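Long-range contacts in subtilase cytotoxin subunit A (Escherichia coli, PDB 2IY9), which cleaves the host endoplasmic reticulum chaperone BiP as a subtilisin-family serine protease, the catalytic subunit of an AB5 toxin that provokes ER stress and cell death: residues K23-F27 with I103-Y107; S49-V55 with I112-I118; Y87-A92 with F258-D262; M93-I97 with S272-A276. All blocks are in the same frame, centred on the assembly; numbering follows the deposited sequence.

Contact 1. Residues K23-F27 with I103-Y107; sequences KPWYF and IYGVY
Residues 23-27 run from an extended start into the first turn of helix 25-30, with Phe27 N bonded to Pro24 O (3.2 Å); residues 103-107 are an irregular link, extended from Ile103 to Gly105 and turning at Val106 (phi/psi -58/-45°). The CA atoms are nearest at Lys23-Tyr104 (6.6 Å) and Phe27-Val106 (7.9 Å), so side chains bridge most of the gap. Tyr104 (chi1 m) offers one ring face to the Lys23 aliphatic chain in a CH-pi contact, CG lying 3.8 Å from the ring centroid, while Pro24 CD meets Tyr104 CB at 3.6 Å. Phe27 (m) directs its ring edge at the opposing backbone, CZ standing 3.4 Å from Tyr104 O and 3.5 Å from Gly105 O. Tyr26 adopts the p rotamer, and water 1 joins the pieces: it accepts from Tyr26 OH (2.6 Å) and donates to Tyr104 O (2.7 Å). This packs the N-terminal end of the modelled chain at the partly buried edge of the subtilase domain. Inward, Tyr26 reaches Ile277 and Val106 reaches Val281, both on helix 271-288, Tyr26 and Ile103 touch strand 256-259, and backbone bonds from Val106 to Leu96 and Tyr107 to Ile97 tie the link to helix 84-98.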
loop_
_atom_site.group_PDB
_atom_site.type_symbol
_atom_site.label_atom_id
_atom_site.label_comp_id
_atom_site.label_asym_id
_atom_site.label_seq_id
_atom_site.Cartn_x
_atom_site.Cartn_y
_atom_site.Cartn_z
ATOM N N LYS A 23 7.415 -18.866 -5.844
ATOM C CA LYS A 23 6.097 -18.196 -5.992
ATOM C C LYS A 23 6.189 -17.179 -7.174
ATOM O O LYS A 23 6.793 -17.512 -8.198
ATOM C CB LYS A 23 5.688 -17.623 -4.630
ATOM C CG LYS A 23 5.734 -18.701 -3.540
ATOM C CD LYS A 23 5.505 -18.187 -2.118
ATOM C CE LYS A 23 5.292 -19.347 -1.133
ATOM N NZ LYS A 23 6.318 -20.437 -1.249
ATOM N N PRO A 24 5.567 -15.988 -7.090
ATOM C CA PRO A 24 5.957 -14.992 -8.109
ATOM C C PRO A 24 7.405 -14.511 -7.999
ATOM O O PRO A 24 8.030 -14.651 -6.952
ATOM C CB PRO A 24 5.000 -13.826 -7.856
ATOM C CG PRO A 24 4.459 -14.041 -6.496
ATOM C CD PRO A 24 4.473 -15.499 -6.231
ATOM N N TRP A 25 7.917 -13.940 -9.092
ATOM C CA TRP A 25 9.301 -13.468 -9.168
ATOM C C TRP A 25 9.732 -12.594 -7.998
ATOM O O TRP A 25 10.873 -12.675 -7.546
ATOM C CB TRP A 25 9.536 -12.726 -10.492
ATOM C CG TRP A 25 8.891 -11.355 -10.612
ATOM C CD1 TRP A 25 7.704 -11.060 -11.214
ATOM C CD2 TRP A 25 9.426 -10.101 -10.142
ATOM N NE1 TRP A 25 7.462 -9.702 -11.151
ATOM C CE2 TRP A 25 8.497 -9.092 -10.493
ATOM C CE3 TRP A 25 10.592 -9.738 -9.457
ATOM C CZ2 TRP A 25 8.704 -7.735 -10.189
ATOM C CZ3 TRP A 25 10.794 -8.379 -9.142
ATOM C CH2 TRP A 25 9.858 -7.401 -9.523
ATOM N N TYR A 26 8.818 -11.765 -7.495
ATOM C CA TYR A 26 9.198 -10.762 -6.492
ATOM C C TYR A 26 9.431 -11.289 -5.079
ATOM O O TYR A 26 10.031 -10.599 -4.257
ATOM C CB TYR A 26 8.231 -9.569 -6.488
ATOM C CG TYR A 26 6.765 -9.904 -6.316
ATOM C CD1 TYR A 26 6.184 -9.962 -5.044
ATOM C CD2 TYR A 26 5.951 -10.137 -7.423
ATOM C CE1 TYR A 26 4.829 -10.251 -4.885
ATOM C CE2 TYR A 26 4.578 -10.428 -7.273
ATOM C CZ TYR A 26 4.034 -10.479 -6.001
ATOM O OH TYR A 26 2.697 -10.768 -5.835
ATOM N N PHE A 27 8.991 -12.515 -4.800
ATOM C CA PHE A 27 9.265 -13.113 -3.494
ATOM C C PHE A 27 10.773 -13.249 -3.241
ATOM O O PHE A 27 11.290 -12.714 -2.263
ATOM C CB PHE A 27 8.526 -14.448 -3.330
ATOM C CG PHE A 27 7.099 -14.302 -2.820
ATOM C CD1 PHE A 27 6.200 -13.420 -3.421
ATOM C CD2 PHE A 27 6.650 -15.071 -1.752
ATOM C CE1 PHE A 27 4.882 -13.292 -2.946
ATOM C CE2 PHE A 27 5.335 -14.947 -1.275
ATOM C CZ PHE A 27 4.456 -14.057 -1.875
ATOM N N ILE A 103 -3.271 -16.810 -6.211
ATOM C CA ILE A 103 -2.318 -15.721 -5.990
ATOM C C ILE A 103 -1.586 -15.942 -4.653
ATOM O O ILE A 103 -2.204 -16.333 -3.659
ATOM C CB ILE A 103 -3.044 -14.347 -6.014
ATOM C CG1 ILE A 103 -3.717 -14.118 -7.376
ATOM C CG2 ILE A 103 -2.103 -13.182 -5.689
ATOM C CD1 ILE A 103 -2.776 -14.297 -8.583
ATOM N N TYR A 104 -0.275 -15.706 -4.648
ATOM C CA TYR A 104 0.522 -15.809 -3.431
ATOM C C TYR A 104 0.573 -14.456 -2.748
ATOM O O TYR A 104 1.351 -13.579 -3.140
ATOM C CB TYR A 104 1.946 -16.280 -3.736
ATOM C CG TYR A 104 2.041 -17.712 -4.217
ATOM C CD1 TYR A 104 2.342 -18.753 -3.331
ATOM C CD2 TYR A 104 1.824 -18.029 -5.559
ATOM C CE1 TYR A 104 2.436 -20.087 -3.784
ATOM C CE2 TYR A 104 1.910 -19.348 -6.012
ATOM C CZ TYR A 104 2.214 -20.361 -5.129
ATOM O OH TYR A 104 2.290 -21.658 -5.612
ATOM N N GLY A 105 -0.249 -14.289 -1.717
ATOM C CA GLY A 105 -0.236 -13.060 -0.947
ATOM C C GLY A 105 1.082 -12.935 -0.210
ATOM O O GLY A 105 1.678 -13.941 0.175
ATOM N N VAL A 106 1.551 -11.697 -0.049
ATOM C CA VAL A 106 2.771 -11.424 0.704
ATOM C C VAL A 106 2.672 -11.934 2.140
ATOM O O VAL A 106 3.626 -12.542 2.654
ATOM C CB VAL A 106 3.115 -9.909 0.713
ATOM C CG1 VAL A 106 4.226 -9.613 1.740
ATOM C CG2 VAL A 106 3.530 -9.462 -0.665
ATOM N N TYR A 107 1.531 -11.676 2.788
ATOM C CA TYR A 107 1.289 -12.170 4.150
ATOM C C TYR A 107 -0.097 -12.828 4.209
ATOM O O TYR A 107 -1.088 -12.195 4.586
ATOM C CB TYR A 107 1.464 -11.060 5.208
ATOM C CG TYR A 107 1.474 -11.584 6.644
ATOM C CD1 TYR A 107 2.364 -12.594 7.033
ATOM C CD2 TYR A 107 0.604 -11.069 7.608
ATOM C CE1 TYR A 107 2.380 -13.095 8.339
ATOM C CE2 TYR A 107 0.604 -11.566 8.924
ATOM C CZ TYR A 107 1.493 -12.579 9.273
ATOM O OH TYR A 107 1.508 -13.069 10.552
HETATM O O HOH W 1 1.837 -10.977 -3.403
#

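Contact 2. Residues S49-V55 with I112-I118; sequences SVVDSGV and ISSRRVI
Four backbone hydrogen bonds zip strand 49-52 to strand 112-116 and the residue after it: Val50 N to Ser113 O (2.8 Å), Arg115 N to Val50 O (2.9 Å), Asp52 N to Arg115 O (3.0 Å) and Val117 N to Asp52 O (2.8 Å). These are neighbouring strands of the seven-stranded parallel sheet of the subtilisin fold, the first of them delivering Asp52, assigned to the charge relay, at its C-terminal end. Register pairs Ser49 with Ser113, Val50 with Ser114, Val51 with Arg115 and Asp52 with Arg116; the axes approach to 4.7 Å at 21°. Beyond Asp52 the chain turns through Ser53 and Gly54, whose positive phi (103°) suits glycine. Water 2 fills this turn, accepting from Gly54 N (3.0 Å), donating to Val50 O (3.0 Å) and bonding Ser114 OG (2.8 Å). Arg116, all-trans through chi3, gives NE to Ile118 O (3.0 Å) and pairs with Asp74; Arg115, on the other face, pairs with Glu144, which also binds Ser49 OG. Asp52 lies on the same face as Val50, toward helix 84-98 and His89. Packing completes the interface: Val51 CG1 meets Val117 CG1 at 3.7 Å on one face, and Val50 CG2 lies 3.9 Å from Ile112 CG2 on the other.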
loop_
_atom_site.group_PDB
_atom_site.type_symbol
_atom_site.label_atom_id
_atom_site.label_comp_id
_atom_site.label_asym_id
_atom_site.label_seq_id
_atom_site.Cartn_x
_atom_site.Cartn_y
_atom_site.Cartn_z
ATOM N N SER A 49 -6.192 -2.641 5.936
ATOM C CA SER A 49 -7.282 -1.882 5.350
ATOM C C SER A 49 -7.042 -1.743 3.838
ATOM O O SER A 49 -5.953 -1.368 3.408
ATOM C CB SER A 49 -7.384 -0.521 6.049
ATOM O OG SER A 49 -8.574 0.150 5.657
ATOM N N VAL A 50 -8.041 -2.092 3.034
ATOM C CA VAL A 50 -7.930 -1.915 1.587
ATOM C C VAL A 50 -8.944 -0.858 1.155
ATOM O O VAL A 50 -10.147 -1.142 1.017
ATOM C CB VAL A 50 -8.062 -3.240 0.802
ATOM C CG1 VAL A 50 -8.177 -2.981 -0.712
ATOM C CG2 VAL A 50 -6.869 -4.127 1.077
ATOM N N VAL A 51 -8.437 0.368 0.990
ATOM C CA VAL A 51 -9.257 1.529 0.643
ATOM C C VAL A 51 -9.195 1.622 -0.883
ATOM O O VAL A 51 -8.158 1.982 -1.479
ATOM C CB VAL A 51 -8.763 2.817 1.349
ATOM C CG1 VAL A 51 -9.723 3.992 1.080
ATOM C CG2 VAL A 51 -8.627 2.580 2.866
ATOM N N ASP A 52 -10.300 1.243 -1.520
ATOM C CA ASP A 52 -10.250 0.909 -2.938
ATOM C C ASP A 52 -11.650 0.769 -3.530
ATOM O O ASP A 52 -12.599 1.382 -3.039
ATOM C CB ASP A 52 -9.426 -0.381 -3.110
ATOM C CG ASP A 52 -8.602 -0.388 -4.384
ATOM O OD1 ASP A 52 -9.221 -0.387 -5.477
ATOM O OD2 ASP A 52 -7.347 -0.400 -4.292
ATOM N N SER A 53 -11.776 -0.039 -4.584
ATOM C CA SER A 53 -13.019 -0.127 -5.348
ATOM C C SER A 53 -13.951 -1.257 -4.877
ATOM O O SER A 53 -14.944 -1.559 -5.539
ATOM C CB SER A 53 -12.686 -0.307 -6.828
ATOM O OG SER A 53 -12.089 -1.573 -7.063
ATOM N N GLY A 54 -13.626 -1.872 -3.736
ATOM C CA GLY A 54 -14.418 -2.983 -3.190
ATOM C C GLY A 54 -13.741 -4.320 -3.437
ATOM O O GLY A 54 -13.005 -4.491 -4.417
ATOM N N VAL A 55 -13.984 -5.278 -2.540
ATOM C CA VAL A 55 -13.273 -6.549 -2.587
ATOM C C VAL A 55 -14.257 -7.716 -2.694
ATOM O O VAL A 55 -15.239 -7.783 -1.955
ATOM C CB VAL A 55 -12.352 -6.727 -1.358
ATOM C CG1 VAL A 55 -11.735 -8.146 -1.325
ATOM C CG2 VAL A 55 -11.263 -5.659 -1.342
ATOM N N ILE A 112 -8.463 -8.813 5.683
ATOM C CA ILE A 112 -8.674 -7.622 4.879
ATOM C C ILE A 112 -9.956 -6.915 5.331
ATOM O O ILE A 112 -11.009 -7.546 5.485
ATOM C CB ILE A 112 -8.796 -7.998 3.363
ATOM C CG1 ILE A 112 -7.480 -8.614 2.834
ATOM C CG2 ILE A 112 -9.294 -6.795 2.512
ATOM C CD1 ILE A 112 -6.276 -7.650 2.802
ATOM N N SER A 113 -9.850 -5.610 5.545
ATOM C CA SER A 113 -11.018 -4.758 5.753
ATOM C C SER A 113 -11.188 -3.890 4.515
ATOM O O SER A 113 -10.379 -2.981 4.266
ATOM C CB SER A 113 -10.848 -3.891 6.999
ATOM O OG SER A 113 -11.962 -3.030 7.158
ATOM N N SER A 114 -12.236 -4.178 3.745
ATOM C CA SER A 114 -12.493 -3.469 2.502
ATOM C C SER A 114 -13.277 -2.188 2.755
ATOM O O SER A 114 -14.327 -2.201 3.410
ATOM C CB SER A 114 -13.235 -4.350 1.512
ATOM O OG SER A 114 -13.433 -3.651 0.299
ATOM N N ARG A 115 -12.746 -1.079 2.257
ATOM C CA ARG A 115 -13.428 0.194 2.387
ATOM C C ARG A 115 -13.601 0.747 0.986
ATOM O O ARG A 115 -12.656 1.292 0.382
ATOM C CB ARG A 115 -12.651 1.129 3.322
ATOM C CG ARG A 115 -12.602 0.606 4.759
ATOM C CD ARG A 115 -11.752 1.440 5.699
ATOM N NE ARG A 115 -11.890 0.925 7.063
ATOM C CZ ARG A 115 -12.809 1.343 7.932
ATOM N NH1 ARG A 115 -13.671 2.299 7.587
ATOM N NH2 ARG A 115 -12.872 0.798 9.138
ATOM N N ARG A 116 -14.809 0.580 0.450
ATOM C CA ARG A 116 -15.042 0.951 -0.941
ATOM C C ARG A 116 -15.268 2.455 -1.066
ATOM O O ARG A 116 -16.187 2.991 -0.450
ATOM C CB ARG A 116 -16.194 0.162 -1.565
ATOM C CG ARG A 116 -16.338 0.480 -3.060
ATOM C CD ARG A 116 -17.537 -0.172 -3.750
ATOM N NE ARG A 116 -17.928 0.684 -4.876
ATOM C CZ ARG A 116 -19.130 0.726 -5.450
ATOM N NH1 ARG A 116 -20.123 -0.072 -5.060
ATOM N NH2 ARG A 116 -19.335 1.579 -6.440
ATOM N N VAL A 117 -14.437 3.123 -1.869
ATOM C CA VAL A 117 -14.506 4.590 -2.014
ATOM C C VAL A 117 -14.745 5.078 -3.453
ATOM O O VAL A 117 -14.999 6.274 -3.678
ATOM C CB VAL A 117 -13.246 5.287 -1.430
ATOM C CG1 VAL A 117 -13.157 5.054 0.065
ATOM C CG2 VAL A 117 -11.979 4.807 -2.132
ATOM N N ILE A 118 -14.634 4.145 -4.405
ATOM C CA ILE A 118 -14.817 4.380 -5.840
ATOM C C ILE A 118 -15.468 3.130 -6.465
ATOM O O ILE A 118 -15.434 2.058 -5.869
ATOM C CB ILE A 118 -13.474 4.723 -6.569
ATOM C CG1 ILE A 118 -12.438 3.591 -6.418
ATOM C CG2 ILE A 118 -12.920 6.084 -6.098
ATOM C CD1 ILE A 118 -11.096 3.838 -7.132
HETATM O O HOH W 2 -11.938 -1.810 -1.250
#

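Contact 3. Residues Y87-A92 with F258-D262; sequences YIHGTA and FLRPD
Pro261, Ile88 and Thr91 bury the most surface here; Pro261 packs chiefly on Tyr87, Ile88 and Thr91. Residues 87-92 form helical turns of helix 84-98, kinked where Gly90 and Thr91 lack amide bonds to the preceding turn; Ala92 N still reaches Ile88 O (2.9 Å). Opposite them, residues 258-262 leave strand 256-259 extended and turn at Pro261 (phi/psi -58/-22°). The CA atoms come closest at Ala92-Leu259 (4.9 Å) and Ile88-Arg260 (5.3 Å). Pro261 CG sits over the face of the Tyr87 ring, 3.9 Å from its centroid and 12° off the normal, a CH-pi contact; the same CG is 3.3 Å from Tyr87 O and 3.6 Å from Thr91 OG1, a hydroxyl hydrogen-bonded to Ala56 N. Ile88 (chi1 p, chi2 t) spreads along the segment: CG2 touches Pro261 CD at 3.6 Å and lies over the Arg260 guanidinium, 3.9 Å from NH1, and CD1 meets Phe258 CE1 at 4.0 Å. Arg260 itself forms salt bridges with Asp262 and Glu84. Thr91 (m) turns its CB toward the strand end, and Ala92 CB presses on Phe258 CD1 (3.5 Å). The CA-to-CB bond of His89 points away from this contact. The arrangement thus backs the outer side of the subtilase helix that carries His89, the histidine assigned to the charge relay.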
loop_
_atom_site.group_PDB
_atom_site.type_symbol
_atom_site.label_atom_id
_atom_site.label_comp_id
_atom_site.label_asym_id
_atom_site.label_seq_id
_atom_site.Cartn_x
_atom_site.Cartn_y
_atom_site.Cartn_z
ATOM N N TYR A 87 -13.875 -2.648 -11.442
ATOM C CA TYR A 87 -14.508 -3.894 -10.998
ATOM C C TYR A 87 -13.487 -4.781 -10.302
ATOM O O TYR A 87 -13.799 -5.420 -9.301
ATOM C CB TYR A 87 -15.154 -4.656 -12.172
ATOM C CG TYR A 87 -15.873 -5.932 -11.758
ATOM C CD1 TYR A 87 -16.773 -5.933 -10.692
ATOM C CD2 TYR A 87 -15.653 -7.135 -12.436
ATOM C CE1 TYR A 87 -17.423 -7.092 -10.307
ATOM C CE2 TYR A 87 -16.306 -8.311 -12.055
ATOM C CZ TYR A 87 -17.189 -8.274 -10.992
ATOM O OH TYR A 87 -17.852 -9.412 -10.593
ATOM N N ILE A 88 -12.263 -4.785 -10.823
ATOM C CA ILE A 88 -11.238 -5.738 -10.394
ATOM C C ILE A 88 -10.244 -5.211 -9.364
ATOM O O ILE A 88 -9.593 -6.000 -8.653
ATOM C CB ILE A 88 -10.473 -6.342 -11.619
ATOM C CG1 ILE A 88 -9.607 -5.286 -12.318
ATOM C CG2 ILE A 88 -11.469 -6.968 -12.585
ATOM C CD1 ILE A 88 -8.825 -5.807 -13.564
ATOM N N HIS A 89 -10.132 -3.886 -9.285
ATOM C CA HIS A 89 -8.961 -3.269 -8.656
ATOM C C HIS A 89 -8.796 -3.601 -7.172
ATOM O O HIS A 89 -7.713 -4.017 -6.760
ATOM C CB HIS A 89 -8.959 -1.757 -8.878
ATOM C CG HIS A 89 -7.650 -1.106 -8.563
ATOM N ND1 HIS A 89 -6.616 -1.035 -9.471
ATOM C CD2 HIS A 89 -7.212 -0.483 -7.443
ATOM C CE1 HIS A 89 -5.595 -0.399 -8.921
ATOM N NE2 HIS A 89 -5.933 -0.048 -7.695
ATOM N N GLY A 90 -9.860 -3.430 -6.387
ATOM C CA GLY A 90 -9.818 -3.744 -4.950
ATOM C C GLY A 90 -9.460 -5.202 -4.680
ATOM O O GLY A 90 -8.608 -5.499 -3.822
ATOM N N THR A 91 -10.110 -6.109 -5.413
ATOM C CA THR A 91 -9.850 -7.559 -5.299
ATOM C C THR A 91 -8.391 -7.886 -5.649
ATOM O O THR A 91 -7.730 -8.668 -4.956
ATOM C CB THR A 91 -10.800 -8.395 -6.213
ATOM O OG1 THR A 91 -12.160 -8.021 -5.966
ATOM C CG2 THR A 91 -10.647 -9.890 -5.951
ATOM N N ALA A 92 -7.901 -7.285 -6.731
ATOM C CA ALA A 92 -6.509 -7.432 -7.136
ATOM C C ALA A 92 -5.547 -7.077 -5.989
ATOM O O ALA A 92 -4.651 -7.854 -5.665
ATOM C CB ALA A 92 -6.225 -6.579 -8.363
ATOM N N PHE A 258 -2.495 -11.074 -10.409
ATOM C CA PHE A 258 -3.481 -10.759 -9.365
ATOM C C PHE A 258 -4.828 -11.454 -9.593
ATOM O O PHE A 258 -5.097 -11.976 -10.678
ATOM C CB PHE A 258 -3.686 -9.245 -9.264
ATOM C CG PHE A 258 -4.098 -8.603 -10.560
ATOM C CD1 PHE A 258 -5.406 -8.721 -11.032
ATOM C CD2 PHE A 258 -3.172 -7.895 -11.320
ATOM C CE1 PHE A 258 -5.790 -8.139 -12.241
ATOM C CE2 PHE A 258 -3.546 -7.300 -12.522
ATOM C CZ PHE A 258 -4.858 -7.424 -12.984
ATOM N N LEU A 259 -5.670 -11.442 -8.562
ATOM C CA LEU A 259 -6.980 -12.076 -8.594
ATOM C C LEU A 259 -8.077 -11.122 -9.088
ATOM O O LEU A 259 -8.089 -9.935 -8.724
ATOM C CB LEU A 259 -7.339 -12.571 -7.186
ATOM C CG LEU A 259 -8.606 -13.406 -6.987
ATOM C CD1 LEU A 259 -8.470 -14.734 -7.725
ATOM C CD2 LEU A 259 -8.877 -13.628 -5.498
ATOM N N ARG A 260 -8.989 -11.653 -9.905
ATOM C CA ARG A 260 -10.186 -10.928 -10.370
ATOM C C ARG A 260 -11.452 -11.465 -9.668
ATOM O O ARG A 260 -11.455 -12.614 -9.228
ATOM C CB ARG A 260 -10.345 -11.095 -11.883
ATOM C CG ARG A 260 -9.174 -10.593 -12.742
ATOM C CD ARG A 260 -9.231 -11.229 -14.129
ATOM N NE ARG A 260 -10.580 -11.138 -14.680
ATOM C CZ ARG A 260 -11.040 -10.101 -15.375
ATOM N NH1 ARG A 260 -10.256 -9.058 -15.628
ATOM N NH2 ARG A 260 -12.292 -10.110 -15.816
ATOM N N PRO A 261 -12.524 -10.642 -9.565
ATOM C CA PRO A 261 -13.776 -11.083 -8.926
ATOM C C PRO A 261 -14.433 -12.324 -9.544
ATOM O O PRO A 261 -15.199 -12.999 -8.860
ATOM C CB PRO A 261 -14.693 -9.867 -9.076
ATOM C CG PRO A 261 -13.757 -8.710 -9.157
ATOM C CD PRO A 261 -12.610 -9.227 -9.972
ATOM N N ASP A 262 -14.121 -12.622 -10.806
ATOM C CA ASP A 262 -14.644 -13.819 -11.466
ATOM C C ASP A 262 -13.725 -15.031 -11.274
ATOM O O ASP A 262 -13.887 -16.059 -11.942
ATOM C CB ASP A 262 -14.926 -13.552 -12.959
ATOM C CG ASP A 262 -13.670 -13.197 -13.753
ATOM O OD1 ASP A 262 -12.560 -13.194 -13.178
ATOM O OD2 ASP A 262 -13.791 -12.913 -14.970
#

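Contact 4. Residues M93-I97 with S272-A276; sequences MASLI and SEATA
Ala276 is the small knob at the heart of this helix pair, its CB pointing into a hollow lined by Met93, Leu96 and Ile97. It lies 3.8 Å from both Met93 O and Leu96 CB, and 4.1 Å from Met93 SD and Ile97 CG1. Helices 93-97 and 272-276 run in roughly the same direction, their axes 9.0 Å apart and crossing at -37°, with the closest CA pair at Met93-Ala276 (5.6 Å). In the subtilase fold these two helices bring together the charge-relay histidine and serine, assigned as His89, one turn before Met93, and Ser272 at the start of the second segment. Met93 (chi1 m, chi2 m) bends across to lay SD 3.3 Å from Ser272 O and 3.8 Å from Ser272 CB, so its thioether packs beneath the serine. Leu96 (m, t) slots its CD1 against Glu273, 3.8 Å from CA and 3.9 Å from CG. Further along, Ile97 (m, t) brings CG1 to 3.4 Å from Ala276 O.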
loop_
_atom_site.group_PDB
_atom_site.type_symbol
_atom_site.label_atom_id
_atom_site.label_comp_id
_atom_site.label_asym_id
_atom_site.label_seq_id
_atom_site.Cartn_x
_atom_site.Cartn_y
_atom_site.Cartn_z
ATOM N N MET A 93 -5.750 -5.907 -5.382
ATOM C CA MET A 93 -4.857 -5.415 -4.320
ATOM C C MET A 93 -4.903 -6.302 -3.086
ATOM O O MET A 93 -3.852 -6.711 -2.563
ATOM C CB MET A 93 -5.181 -3.962 -3.963
ATOM C CG MET A 93 -5.117 -2.983 -5.168
ATOM S SD MET A 93 -3.515 -2.967 -5.990
ATOM C CE MET A 93 -3.856 -3.777 -7.544
ATOM N N ALA A 94 -6.123 -6.618 -2.654
ATOM C CA ALA A 94 -6.368 -7.545 -1.559
ATOM C C ALA A 94 -5.659 -8.866 -1.808
ATOM O O ALA A 94 -5.053 -9.413 -0.892
ATOM C CB ALA A 94 -7.856 -7.770 -1.352
ATOM N N SER A 95 -5.706 -9.361 -3.049
ATOM C CA SER A 95 -5.063 -10.636 -3.354
ATOM C C SER A 95 -3.549 -10.549 -3.177
ATOM O O SER A 95 -2.947 -11.469 -2.621
ATOM C CB SER A 95 -5.466 -11.186 -4.730
ATOM O OG SER A 95 -4.839 -10.514 -5.815
ATOM N N LEU A 96 -2.942 -9.440 -3.622
ATOM C CA LEU A 96 -1.488 -9.267 -3.507
ATOM C C LEU A 96 -1.011 -9.213 -2.051
ATOM O O LEU A 96 0.067 -9.708 -1.729
ATOM C CB LEU A 96 -1.019 -8.025 -4.274
ATOM C CG LEU A 96 -1.186 -8.081 -5.795
ATOM C CD1 LEU A 96 -0.826 -6.730 -6.388
ATOM C CD2 LEU A 96 -0.357 -9.225 -6.441
ATOM N N ILE A 97 -1.839 -8.625 -1.192
ATOM C CA ILE A 97 -1.572 -8.542 0.237
ATOM C C ILE A 97 -1.770 -9.896 0.924
ATOM O O ILE A 97 -0.921 -10.333 1.704
ATOM C CB ILE A 97 -2.468 -7.476 0.902
ATOM C CG1 ILE A 97 -2.141 -6.076 0.356
ATOM C CG2 ILE A 97 -2.339 -7.504 2.448
ATOM C CD1 ILE A 97 -3.231 -5.061 0.678
ATOM N N SER A 272 0.027 0.720 -8.150
ATOM C CA SER A 272 -1.025 0.088 -7.337
ATOM C C SER A 272 -0.509 -1.235 -6.772
ATOM O O SER A 272 -0.591 -1.495 -5.560
ATOM C CB SER A 272 -2.294 -0.156 -8.163
ATOM O OG SER A 272 -2.899 1.067 -8.563
ATOM N N GLU A 273 0.042 -2.057 -7.661
ATOM C CA GLU A 273 0.589 -3.367 -7.290
ATOM C C GLU A 273 1.760 -3.243 -6.308
ATOM O O GLU A 273 1.845 -3.998 -5.325
ATOM C CB GLU A 273 1.056 -4.106 -8.549
ATOM C CG GLU A 273 -0.078 -4.535 -9.486
ATOM C CD GLU A 273 -0.591 -3.439 -10.417
ATOM O OE1 GLU A 273 -0.092 -2.284 -10.397
ATOM O OE2 GLU A 273 -1.528 -3.740 -11.188
ATOM N N ALA A 274 2.661 -2.300 -6.590
ATOM C CA ALA A 274 3.824 -2.038 -5.736
ATOM C C ALA A 274 3.392 -1.638 -4.323
ATOM O O ALA A 274 3.944 -2.108 -3.344
ATOM C CB ALA A 274 4.708 -0.939 -6.350
ATOM N N THR A 275 2.394 -0.771 -4.239
ATOM C CA THR A 275 1.861 -0.354 -2.956
ATOM C C THR A 275 1.317 -1.553 -2.167
ATOM O O THR A 275 1.560 -1.668 -0.968
ATOM C CB THR A 275 0.776 0.696 -3.150
ATOM O OG1 THR A 275 1.341 1.815 -3.843
ATOM C CG2 THR A 275 0.189 1.140 -1.809
ATOM N N ALA A 276 0.577 -2.432 -2.842
ATOM C CA ALA A 276 -0.016 -3.600 -2.175
ATOM C C ALA A 276 1.066 -4.464 -1.530
ATOM O O ALA A 276 0.924 -4.951 -0.402
ATOM C CB ALA A 276 -0.854 -4.408 -3.157
#

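All four contacts lie in the one subtilase domain, and helix 84-98 is their common hub: contacts 3 and 4 use successive parts of it, contact 1 takes the chain just beyond it, and contact 2 adds strand 111-116, which follows. Every pair crosses along the chain: all first segments (23-97) precede all partners (103-276), which follow in the same order. Contact 4, about 6 Å from the chain centre, lies about 10 Å from contacts 1 and 3 and 12 Å from contact 2, centre to centre; contacts 1 and 2, 21 Å apart, do not touch. Contacts 2, 3 and 4 respectively hold Asp52, His89 and Ser272, so the proposed charge relay assembles where they meet.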